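Local coordinates for retinol dehydratase (Spodoptera frugiperda, PDB 1FMJ), which binds retinol and adenosine 3',5'-diphosphate and, despite sharing the fold of the cytosolic sulfotransferases, dehydrates retinol to anhydroretinol, at residues A[56-61]-A[168-174]; A[122-126]-A[200-204]; A[186-192]-A[317-323]; A[241-246]-A[261-265]. All coordinates share one frame; numbering follows the deposited sequence.

Interaction 1: residues A[56-61]-A[168-174]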
# COMPACT_ATOMS: atom_id res chain seq x y z
N ILE A 56 -5.03 -8.01 14.99
CA ILE A 56 -5.38 -7.94 13.57
C ILE A 56 -5.64 -9.33 13.02
O ILE A 56 -6.44 -9.51 12.11
CB ILE A 56 -4.26 -7.24 12.77
CG1 ILE A 56 -4.27 -5.74 13.09
CG2 ILE A 56 -4.46 -7.46 11.28
CD1 ILE A 56 -3.02 -4.99 12.64
N TYR A 57 -4.97 -10.33 13.58
CA TYR A 57 -5.15 -11.71 13.15
C TYR A 57 -6.53 -12.18 13.59
O TYR A 57 -7.14 -13.05 12.97
CB TYR A 57 -4.07 -12.58 13.79
CG TYR A 57 -3.92 -13.95 13.17
CD1 TYR A 57 -3.48 -14.10 11.85
CD2 TYR A 57 -4.22 -15.10 13.90
CE1 TYR A 57 -3.34 -15.36 11.28
CE2 TYR A 57 -4.09 -16.37 13.33
CZ TYR A 57 -3.65 -16.49 12.02
OH TYR A 57 -3.52 -17.74 11.46
N ASN A 58 -7.03 -11.59 14.67
CA ASN A 58 -8.33 -11.96 15.20
C ASN A 58 -9.39 -10.88 15.06
O ASN A 58 -10.46 -10.98 15.65
CB ASN A 58 -8.18 -12.31 16.69
CG ASN A 58 -7.40 -13.60 16.90
OD1 ASN A 58 -7.94 -14.70 16.72
ND2 ASN A 58 -6.12 -13.47 17.25
N MET A 59 -9.12 -9.84 14.26
CA MET A 59 -10.09 -8.77 14.11
C MET A 59 -11.49 -9.21 13.69
O MET A 59 -11.67 -9.94 12.72
CB MET A 59 -9.57 -7.69 13.14
CG MET A 59 -9.22 -8.18 11.74
SD MET A 59 -8.65 -6.81 10.64
CE MET A 59 -8.71 -7.62 9.04
N PRO A 60 -12.50 -8.80 14.45
CA PRO A 60 -13.87 -9.19 14.09
C PRO A 60 -14.22 -8.56 12.75
O PRO A 60 -13.96 -7.37 12.52
CB PRO A 60 -14.70 -8.63 15.23
CG PRO A 60 -13.76 -8.71 16.39
CD PRO A 60 -12.47 -8.19 15.79
N LEU A 61 -14.80 -9.35 11.86
CA LEU A 61 -15.18 -8.86 10.54
C LEU A 61 -16.69 -8.85 10.33
O LEU A 61 -17.43 -9.59 10.99
CB LEU A 61 -14.50 -9.70 9.46
CG LEU A 61 -12.96 -9.65 9.53
CD1 LEU A 61 -12.38 -10.51 8.43
CD2 LEU A 61 -12.47 -8.21 9.39
N SER A 168 -1.94 -13.77 5.01
CA SER A 168 -1.54 -14.61 6.14
C SER A 168 -1.44 -13.90 7.50
O SER A 168 -1.39 -14.56 8.54
CB SER A 168 -0.21 -15.30 5.84
OG SER A 168 0.82 -14.37 5.65
N LEU A 169 -1.41 -12.57 7.49
CA LEU A 169 -1.35 -11.83 8.75
C LEU A 169 -2.75 -11.38 9.16
O LEU A 169 -2.95 -10.81 10.23
CB LEU A 169 -0.43 -10.61 8.62
CG LEU A 169 1.03 -10.99 8.31
CD1 LEU A 169 1.92 -9.76 8.31
CD2 LEU A 169 1.50 -12.01 9.35
N MET A 170 -3.72 -11.62 8.29
CA MET A 170 -5.09 -11.24 8.60
C MET A 170 -5.89 -12.51 8.87
O MET A 170 -5.42 -13.60 8.57
CB MET A 170 -5.69 -10.42 7.45
CG MET A 170 -4.99 -9.06 7.28
SD MET A 170 -5.75 -7.93 6.10
CE MET A 170 -5.56 -8.85 4.57
N PRO A 171 -7.09 -12.38 9.45
CA PRO A 171 -7.94 -13.53 9.76
C PRO A 171 -8.07 -14.56 8.66
O PRO A 171 -8.49 -14.24 7.55
CB PRO A 171 -9.28 -12.88 10.11
CG PRO A 171 -8.86 -11.61 10.77
CD PRO A 171 -7.74 -11.12 9.86
N PRO A 172 -7.70 -15.82 8.95
CA PRO A 172 -7.83 -16.84 7.91
C PRO A 172 -9.32 -16.96 7.67
O PRO A 172 -10.13 -16.80 8.59
CB PRO A 172 -7.22 -18.08 8.56
CG PRO A 172 -7.44 -17.85 10.02
CD PRO A 172 -7.12 -16.39 10.18
N ASN A 173 -9.70 -17.23 6.43
CA ASN A 173 -11.11 -17.35 6.09
C ASN A 173 -11.80 -15.98 6.18
O ASN A 173 -13.03 -15.90 6.20
CB ASN A 173 -11.80 -18.33 7.03
CG ASN A 173 -11.12 -19.68 7.07
OD1 ASN A 173 -10.95 -20.33 6.04
ND2 ASN A 173 -10.71 -20.10 8.26
N MET A 174 -11.01 -14.91 6.23
CA MET A 174 -11.60 -13.57 6.30
C MET A 174 -12.50 -13.36 5.08
O MET A 174 -13.51 -12.66 5.15
CB MET A 174 -10.51 -12.49 6.34
CG MET A 174 -9.67 -12.34 5.07
SD MET A 174 -8.45 -10.98 5.18
CE MET A 174 -9.56 -9.56 5.14

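Interaction 2: residues A[122-126]-A[200-204]. With CA (calcium ion), chain F.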
# COMPACT_ATOMS: atom_id res chain seq x y z
N ASP A 122 13.56 15.07 13.19
CA ASP A 122 14.96 15.24 12.86
C ASP A 122 15.29 14.74 11.45
O ASP A 122 16.39 14.98 10.93
CB ASP A 122 15.83 14.51 13.89
CG ASP A 122 15.55 14.96 15.31
OD1 ASP A 122 14.89 16.01 15.50
OD2 ASP A 122 16.00 14.27 16.26
N ILE A 123 14.34 14.06 10.82
CA ILE A 123 14.56 13.55 9.47
C ILE A 123 14.18 14.63 8.45
O ILE A 123 14.36 14.45 7.25
CB ILE A 123 13.70 12.29 9.20
CG1 ILE A 123 12.22 12.68 9.13
CG2 ILE A 123 13.94 11.25 10.28
CD1 ILE A 123 11.27 11.49 8.98
N LEU A 124 13.65 15.74 8.96
CA LEU A 124 13.23 16.85 8.11
C LEU A 124 14.32 17.89 7.92
O LEU A 124 15.09 18.18 8.84
CB LEU A 124 12.00 17.53 8.72
CG LEU A 124 10.81 16.65 9.08
CD1 LEU A 124 9.80 17.48 9.85
CD2 LEU A 124 10.19 16.07 7.82
N PRO A 125 14.41 18.47 6.71
CA PRO A 125 15.42 19.49 6.42
C PRO A 125 15.28 20.65 7.40
O PRO A 125 16.28 21.13 7.96
CB PRO A 125 15.10 19.90 4.99
CG PRO A 125 14.51 18.65 4.40
CD PRO A 125 13.60 18.18 5.52
N ASN A 126 14.05 21.10 7.60
CA ASN A 126 13.77 22.21 8.50
C ASN A 126 12.65 21.85 9.48
O ASN A 126 11.49 22.23 9.28
CB ASN A 126 13.37 23.44 7.70
CG ASN A 126 14.25 23.65 6.48
OD1 ASN A 126 15.47 23.76 6.60
ND2 ASN A 126 13.63 23.69 5.31
N LEU A 200 9.47 10.71 -0.64
CA LEU A 200 8.38 11.60 -0.26
C LEU A 200 8.24 11.79 1.25
O LEU A 200 8.05 12.91 1.72
CB LEU A 200 7.06 11.07 -0.82
CG LEU A 200 5.75 11.78 -0.43
CD1 LEU A 200 5.62 13.09 -1.20
CD2 LEU A 200 4.56 10.88 -0.74
N LEU A 201 8.32 10.70 2.00
CA LEU A 201 8.16 10.74 3.45
C LEU A 201 9.46 10.77 4.23
O LEU A 201 9.46 10.54 5.45
CB LEU A 201 7.30 9.55 3.90
CG LEU A 201 5.99 9.43 3.10
CD1 LEU A 201 5.19 8.20 3.54
CD2 LEU A 201 5.18 10.70 3.28
N TYR A 202 10.57 11.04 3.54
CA TYR A 202 11.88 11.10 4.17
C TYR A 202 12.27 9.78 4.81
O TYR A 202 12.95 9.77 5.84
CB TYR A 202 11.90 12.20 5.25
CG TYR A 202 11.70 13.61 4.72
CD1 TYR A 202 10.47 14.27 4.87
CD2 TYR A 202 12.72 14.26 4.03
CE1 TYR A 202 10.27 15.55 4.35
CE2 TYR A 202 12.53 15.53 3.51
CZ TYR A 202 11.31 16.17 3.66
OH TYR A 202 11.13 17.41 3.11
N LEU A 203 11.86 8.67 4.21
CA LEU A 203 12.19 7.35 4.75
C LEU A 203 13.59 6.87 4.36
O LEU A 203 14.19 6.07 5.08
CB LEU A 203 11.17 6.31 4.26
CG LEU A 203 9.69 6.57 4.54
CD1 LEU A 203 8.86 5.41 4.02
CD2 LEU A 203 9.46 6.77 6.02
N LEU A 204 14.10 7.38 3.24
CA LEU A 204 15.42 6.97 2.76
C LEU A 204 16.54 7.94 3.06
O LEU A 204 16.33 9.15 3.12
CB LEU A 204 15.39 6.76 1.24
CG LEU A 204 14.47 5.70 0.65
CD1 LEU A 204 14.65 5.65 -0.86
CD2 LEU A 204 14.78 4.35 1.26
CA CA F . 13.61 16.20 17.82

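Interaction 3: residues A[186-192]-A[317-323]. With HG (mercury (II) ion), chain E.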
# COMPACT_ATOMS: atom_id res chain seq x y z
N ASP A 186 3.61 -4.82 -11.99
CA ASP A 186 4.96 -5.26 -12.34
C ASP A 186 5.86 -4.82 -11.19
O ASP A 186 5.88 -3.64 -10.85
CB ASP A 186 5.40 -4.58 -13.63
CG ASP A 186 6.72 -5.11 -14.16
OD1 ASP A 186 7.69 -5.24 -13.39
OD2 ASP A 186 6.76 -5.40 -15.37
N PRO A 187 6.61 -5.75 -10.58
CA PRO A 187 7.52 -5.48 -9.46
C PRO A 187 8.56 -4.39 -9.71
O PRO A 187 8.95 -3.65 -8.80
CB PRO A 187 8.20 -6.84 -9.22
CG PRO A 187 7.32 -7.82 -9.87
CD PRO A 187 6.79 -7.13 -11.08
N ARG A 188 9.02 -4.29 -10.95
CA ARG A 188 10.03 -3.30 -11.29
C ARG A 188 9.52 -1.87 -11.18
O ARG A 188 10.24 -0.99 -10.69
CB ARG A 188 10.60 -3.62 -12.67
CG ARG A 188 11.39 -4.92 -12.65
CD ARG A 188 11.60 -5.49 -14.03
NE ARG A 188 10.34 -5.80 -14.67
CZ ARG A 188 10.23 -6.46 -15.82
NH1 ARG A 188 11.31 -6.88 -16.45
NH2 ARG A 188 9.03 -6.70 -16.33
N ASP A 189 8.29 -1.63 -11.62
CA ASP A 189 7.68 -0.30 -11.53
C ASP A 189 7.27 -0.01 -10.08
O ASP A 189 7.23 1.14 -9.65
CB ASP A 189 6.45 -0.20 -12.43
CG ASP A 189 6.80 -0.17 -13.89
OD1 ASP A 189 7.85 0.43 -14.23
OD2 ASP A 189 6.03 -0.73 -14.71
N VAL A 190 6.92 -1.07 -9.35
CA VAL A 190 6.55 -0.96 -7.95
C VAL A 190 7.79 -0.48 -7.19
O VAL A 190 7.70 0.36 -6.29
CB VAL A 190 6.10 -2.34 -7.38
CG1 VAL A 190 5.97 -2.27 -5.88
CG2 VAL A 190 4.77 -2.76 -7.99
N ALA A 191 8.94 -1.03 -7.55
CA ALA A 191 10.20 -0.67 -6.90
C ALA A 191 10.49 0.81 -7.15
O ALA A 191 10.82 1.54 -6.22
CB ALA A 191 11.33 -1.53 -7.43
N VAL A 192 10.34 1.24 -8.40
CA VAL A 192 10.57 2.65 -8.74
C VAL A 192 9.58 3.54 -7.99
O VAL A 192 9.95 4.55 -7.40
CB VAL A 192 10.43 2.90 -10.26
CG1 VAL A 192 10.47 4.42 -10.56
CG2 VAL A 192 11.55 2.23 -11.00
N GLY A 317 5.90 0.53 -17.26
CA GLY A 317 7.11 0.34 -18.05
C GLY A 317 8.21 1.37 -17.87
O GLY A 317 9.24 1.30 -18.54
N CYS A 318 8.02 2.33 -16.96
CA CYS A 318 9.04 3.35 -16.75
C CYS A 318 10.27 2.79 -16.05
O CYS A 318 11.30 3.46 -15.97
CB CYS A 318 8.48 4.52 -15.94
SG CYS A 318 7.20 5.47 -16.80
N TRP A 319 10.16 1.57 -15.54
CA TRP A 319 11.29 0.96 -14.85
C TRP A 319 12.52 0.91 -15.77
O TRP A 319 13.66 0.93 -15.30
CB TRP A 319 10.95 -0.46 -14.38
CG TRP A 319 10.69 -1.42 -15.49
CD1 TRP A 319 9.48 -1.68 -16.09
CD2 TRP A 319 11.65 -2.26 -16.14
NE1 TRP A 319 9.63 -2.63 -17.07
CE2 TRP A 319 10.95 -3.01 -17.13
CE3 TRP A 319 13.03 -2.46 -16.00
CZ2 TRP A 319 11.59 -3.94 -17.96
CZ3 TRP A 319 13.66 -3.39 -16.83
CH2 TRP A 319 12.94 -4.12 -17.79
N ARG A 320 12.28 0.87 -17.08
CA ARG A 320 13.38 0.83 -18.04
C ARG A 320 14.30 2.06 -17.96
O ARG A 320 15.46 2.00 -18.39
CB ARG A 320 12.84 0.67 -19.46
CG ARG A 320 12.17 -0.68 -19.72
CD ARG A 320 11.92 -0.91 -21.19
NE ARG A 320 11.43 -2.25 -21.50
CZ ARG A 320 12.14 -3.37 -21.35
NH1 ARG A 320 13.38 -3.33 -20.89
NH2 ARG A 320 11.61 -4.54 -21.69
N ASP A 321 13.78 3.15 -17.42
CA ASP A 321 14.56 4.38 -17.27
C ASP A 321 15.37 4.37 -15.98
O ASP A 321 16.17 5.28 -15.76
CB ASP A 321 13.67 5.62 -17.26
CG ASP A 321 12.95 5.84 -18.56
OD1 ASP A 321 13.61 5.80 -19.62
OD2 ASP A 321 11.71 6.05 -18.53
N TYR A 322 15.15 3.36 -15.15
CA TYR A 322 15.84 3.26 -13.86
C TYR A 322 16.76 2.05 -13.68
O TYR A 322 17.59 2.04 -12.78
CB TYR A 322 14.82 3.24 -12.72
CG TYR A 322 14.06 4.52 -12.51
CD1 TYR A 322 13.03 4.89 -13.37
CD2 TYR A 322 14.36 5.36 -11.44
CE1 TYR A 322 12.30 6.06 -13.15
CE2 TYR A 322 13.65 6.52 -11.21
CZ TYR A 322 12.62 6.87 -12.07
OH TYR A 322 11.90 8.03 -11.83
N PHE A 323 16.60 1.03 -14.52
CA PHE A 323 17.42 -0.17 -14.43
C PHE A 323 18.48 -0.21 -15.52
O PHE A 323 18.16 -0.07 -16.71
CB PHE A 323 16.55 -1.42 -14.56
CG PHE A 323 15.61 -1.64 -13.42
CD1 PHE A 323 14.64 -0.69 -13.10
CD2 PHE A 323 15.66 -2.82 -12.68
CE1 PHE A 323 13.74 -0.91 -12.06
CE2 PHE A 323 14.77 -3.05 -11.64
CZ PHE A 323 13.80 -2.09 -11.33
HG HG E . 8.45 6.22 -19.01

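Interaction 4: residues A[241-246]-A[261-265]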
# COMPACT_ATOMS: atom_id res chain seq x y z
N PRO A 241 -15.15 -16.17 -4.61
CA PRO A 241 -16.11 -15.16 -5.07
C PRO A 241 -15.96 -13.80 -4.39
O PRO A 241 -16.41 -12.80 -4.93
CB PRO A 241 -17.47 -15.80 -4.75
CG PRO A 241 -17.18 -17.26 -4.90
CD PRO A 241 -15.85 -17.40 -4.19
N ASN A 242 -15.34 -13.76 -3.22
CA ASN A 242 -15.15 -12.51 -2.49
C ASN A 242 -13.79 -11.87 -2.70
O ASN A 242 -13.41 -10.94 -1.97
CB ASN A 242 -15.40 -12.72 -0.99
CG ASN A 242 -16.88 -12.79 -0.65
OD1 ASN A 242 -17.73 -12.41 -1.46
ND2 ASN A 242 -17.19 -13.25 0.55
N MET A 243 -13.07 -12.35 -3.70
CA MET A 243 -11.75 -11.83 -4.04
C MET A 243 -11.69 -11.42 -5.50
O MET A 243 -12.13 -12.16 -6.38
CB MET A 243 -10.67 -12.87 -3.76
CG MET A 243 -9.30 -12.53 -4.38
SD MET A 243 -8.51 -11.05 -3.69
CE MET A 243 -7.49 -11.79 -2.44
N LEU A 244 -11.16 -10.22 -5.75
CA LEU A 244 -11.01 -9.72 -7.10
C LEU A 244 -9.56 -9.30 -7.29
O LEU A 244 -9.14 -8.24 -6.82
CB LEU A 244 -11.93 -8.52 -7.35
CG LEU A 244 -11.75 -7.82 -8.70
CD1 LEU A 244 -12.08 -8.79 -9.83
CD2 LEU A 244 -12.63 -6.59 -8.80
N PHE A 245 -8.79 -10.15 -7.97
CA PHE A 245 -7.38 -9.88 -8.24
C PHE A 245 -7.30 -9.07 -9.54
O PHE A 245 -7.83 -9.50 -10.56
CB PHE A 245 -6.62 -11.19 -8.42
CG PHE A 245 -5.13 -11.07 -8.28
CD1 PHE A 245 -4.50 -11.44 -7.09
CD2 PHE A 245 -4.34 -10.64 -9.35
CE1 PHE A 245 -3.12 -11.40 -6.97
CE2 PHE A 245 -2.96 -10.59 -9.24
CZ PHE A 245 -2.34 -10.97 -8.04
N LEU A 246 -6.65 -7.92 -9.50
CA LEU A 246 -6.51 -7.08 -10.68
C LEU A 246 -5.06 -6.65 -10.86
O LEU A 246 -4.27 -6.68 -9.92
CB LEU A 246 -7.39 -5.84 -10.56
CG LEU A 246 -8.90 -6.02 -10.37
CD1 LEU A 246 -9.56 -4.66 -10.23
CD2 LEU A 246 -9.48 -6.80 -11.56
N ARG A 261 -15.67 -4.82 -14.21
CA ARG A 261 -15.33 -5.99 -13.42
C ARG A 261 -15.56 -5.69 -11.94
O ARG A 261 -16.13 -6.50 -11.21
CB ARG A 261 -13.88 -6.41 -13.65
CG ARG A 261 -13.59 -6.93 -15.05
CD ARG A 261 -12.19 -7.52 -15.12
NE ARG A 261 -12.08 -8.75 -14.34
CZ ARG A 261 -10.94 -9.41 -14.13
NH1 ARG A 261 -9.81 -8.95 -14.64
NH2 ARG A 261 -10.94 -10.53 -13.42
N ILE A 262 -15.12 -4.51 -11.49
CA ILE A 262 -15.29 -4.14 -10.09
C ILE A 262 -16.76 -3.96 -9.72
O ILE A 262 -17.17 -4.28 -8.60
CB ILE A 262 -14.50 -2.85 -9.76
CG1 ILE A 262 -13.00 -3.11 -9.94
CG2 ILE A 262 -14.80 -2.41 -8.32
CD1 ILE A 262 -12.16 -1.85 -9.88
N ALA A 263 -17.57 -3.47 -10.66
CA ALA A 263 -18.99 -3.27 -10.39
C ALA A 263 -19.68 -4.62 -10.20
O ALA A 263 -20.40 -4.82 -9.23
CB ALA A 263 -19.64 -2.50 -11.54
N ASP A 264 -19.44 -5.55 -11.12
CA ASP A 264 -20.04 -6.88 -11.02
C ASP A 264 -19.65 -7.54 -9.71
O ASP A 264 -20.49 -8.08 -9.00
CB ASP A 264 -19.60 -7.77 -12.18
CG ASP A 264 -19.97 -7.21 -13.53
OD1 ASP A 264 -21.09 -6.66 -13.65
OD2 ASP A 264 -19.16 -7.33 -14.47
N PHE A 265 -18.36 -7.50 -9.41
CA PHE A 265 -17.83 -8.09 -8.18
C PHE A 265 -18.55 -7.51 -6.96
O PHE A 265 -18.82 -8.23 -6.00
CB PHE A 265 -16.32 -7.82 -8.09
CG PHE A 265 -15.68 -8.32 -6.82
CD1 PHE A 265 -15.58 -9.68 -6.56
CD2 PHE A 265 -15.17 -7.42 -5.89
CE1 PHE A 265 -14.99 -10.14 -5.39
CE2 PHE A 265 -14.57 -7.87 -4.72
CZ PHE A 265 -14.48 -9.24 -4.47
O HOH W 1 -18.09 -10.62 -4.65
O HOH W 2 -7.05 -10.05 -13.28

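Interaction 1: residues A[56-61]-A[168-174]
P171 sits against the last turn of helix 53-57, in the closely packed part of the contact. Its ring carbons face two helix-end carbonyls: CD lies 3.1 Å from I56 O and CG lies 3.1 Å from Y57 O. P171 CA adds a CA-H...O contact to Y57 O. No hydrogen bond crosses here, so shape and these weak C-H contacts do the work. M59 closes over the same proline. Its chi1 of 58° puts CG between its own backbone N and carbonyl carbon, with CG 3.6 Å from P171 CG, and the extended chain carries CE on to M170 SD, 4.2 Å away. Further along, L61 CD1 is driven into M174, only 3.4 Å from its CB, tighter than ordinary carbon contact.

The other end is looser. Y57 swings its ring out past the carbonyls of the 3-10 segment, CE1 coming 3.5 Å from S168 O at the ring edge. Solvent-exposed P172 covers one face, its CD 4.3 Å from the ring centroid and 25° off the normal, a modest CH-pi contact. F9 meets the same tyrosine ring edge-to-face, and Y11 OH bonds S168 O. A type II turn, closed by M174 N to P171 O, brings P171 and M174 to its two ends with P172 at a corner between them.

M59, L61 and M174 all reach F67, while M170 and M174 touch M180. The contact therefore joins the end of helix 53-57 to the loop leading into strand 179-184, beside the central parallel sheet of the sulfotransferase alpha/beta fold, which is related to the P-loop NTPases.

Interaction 2: residues A[122-126]-A[200-204]
Y202 meets I123, L124 and P125 from a backbone that has turned left-handed, with phi at +61°, and the tyrosine side chain alone makes nearly all of the contact. The loop 122-126 bends round it. L124 CD2 and P125 CD both approach the ring obliquely, L124 CD2 equally near Y202 CD1 and CE1 (3.5 Å), P125 CD 3.5 Å from Y202 CE2 and as close to OH. I123 works nearer the root: its CG1 sits between its own backbone N and carbonyl carbon (chi1 69°), which brings CD1 within 3.8 Å of Y202 CB, while its carbonyl O approaches ring atom CD2 at 3.6 Å. No hydrogen bond crosses between the segments.

The unusual phi has a clear origin. Y202 is the C-prime residue of a Schellman motif that ends helix 187-200, with L203 N bonded back to A198 O and Y202 N to R199 O. The reversal sends the ring out toward the loop, while L203, next in sequence, touches the bound retinol. A305 packs against Y202 as well.

D122, directly before I123, binds calcium through OD1 at 2.7 Å, alongside N121 OD1 and E118 O.

Interaction 3: residues A[186-192]-A[317-323]
D189 holds the backbone of 317-323 with both carboxylate oxygens. OD2 takes G317 N at 2.8 Å in a nearly straight bond (169°), and OD1 takes W319 N at 2.9 Å, more bent. Beside this clamp the guanidinium of R188 lies flat on W319, centres 4.0 Å apart and planes at 15°, an off-centre cation-pi stack. A bend at chi3 (-61°) lays it back over the indole. R188 CD sits over the middle of the six-membered ring, and R320 CG covers the indole's opposite face. One turn on, V192 sets CG1 over the face of Y322, 3.6 Å from the ring centroid.

The next shell fixes the arginine. D186 grips it side-on, OD1 receiving NE at 3.0 Å and OD2 receiving NH2 at 2.8 Å, both through syn lone pairs; this grip fixes the guanidinium's rotation. The anti lone pair of D186 OD1 also accepts R188 N, making D186 the N-cap of helix 187-200. Beyond it, E249 accepts D186 N, and H196 bonds Y322 OH.

G317 and W319 fit the last glycine and tryptophan of the RKGxxGxW signature of cytosolic sulfotransferases, docked here on the helix start, the side chain of D189 about 6 Å from the bound adenosine 3',5'-diphosphate.

Interaction 4: residues A[241-246]-A[261-265]
L244 and F265 join strand 243-247, the edge of the parallel sheet, to helix 255-265 packed on its face; the axes of strand 243-246 and helix 261-265 run antiparallel at 171° and come within 9.7 Å, as for a helix returning across an alpha/beta sheet. L244 CB begins the contact directly over the centre of the F265 ring, 3.6 Å from the centroid and 6° off the normal, a close CH-pi contact. With CG anti to the backbone N (chi1 174°), the chain then climbs toward the helix. CD2 comes to rest 3.7 Å from I262 CG1, and CD1, the other branch, reaches R261 NH2 at 4.1 Å.

Two residues along, L246 repeats the pattern on the same side of the strand. Its CD1 also packs on I262 CG1, and its CD2 lies over one face of the R261 guanidinium, 3.8 Å from NH1. At the other end F265 pushes its rim into the turn before the strand, CZ 3.2 Å from N242 O near the ring plane.

Strand 179-184 pairs with 243-247 along the backbone. Waters bridge the ends of the contact: one accepts from R261 NH1 and donates to F245 O, while another donates to both P241 O and F265 O, 2.8 Å from each.

How the interactions relate
Interactions 1 and 4 lie by the parallel sheet and share strand 179-184: the loop of interaction 1 leads into it, and strand 243-247 of interaction 4 pairs with it. Their centres are about 20 Å apart, nearest atoms about 6 Å. Helix 187-200 links the other two, interaction 3 at its start and interaction 2 at its end, about 23 Å between centres. Interaction 2 lies farthest from interaction 4, about 38 Å between centres. Along the chain, interactions 1 and 2 interleave, as do 2 and 3, while interaction 4 nests inside the loop closed by interaction 3. Interactions 1 to 3 join parts 74 to 125 residues apart, whereas interaction 4 is local; interactions 2 and 3 are nearer the bound retinol and nucleotide.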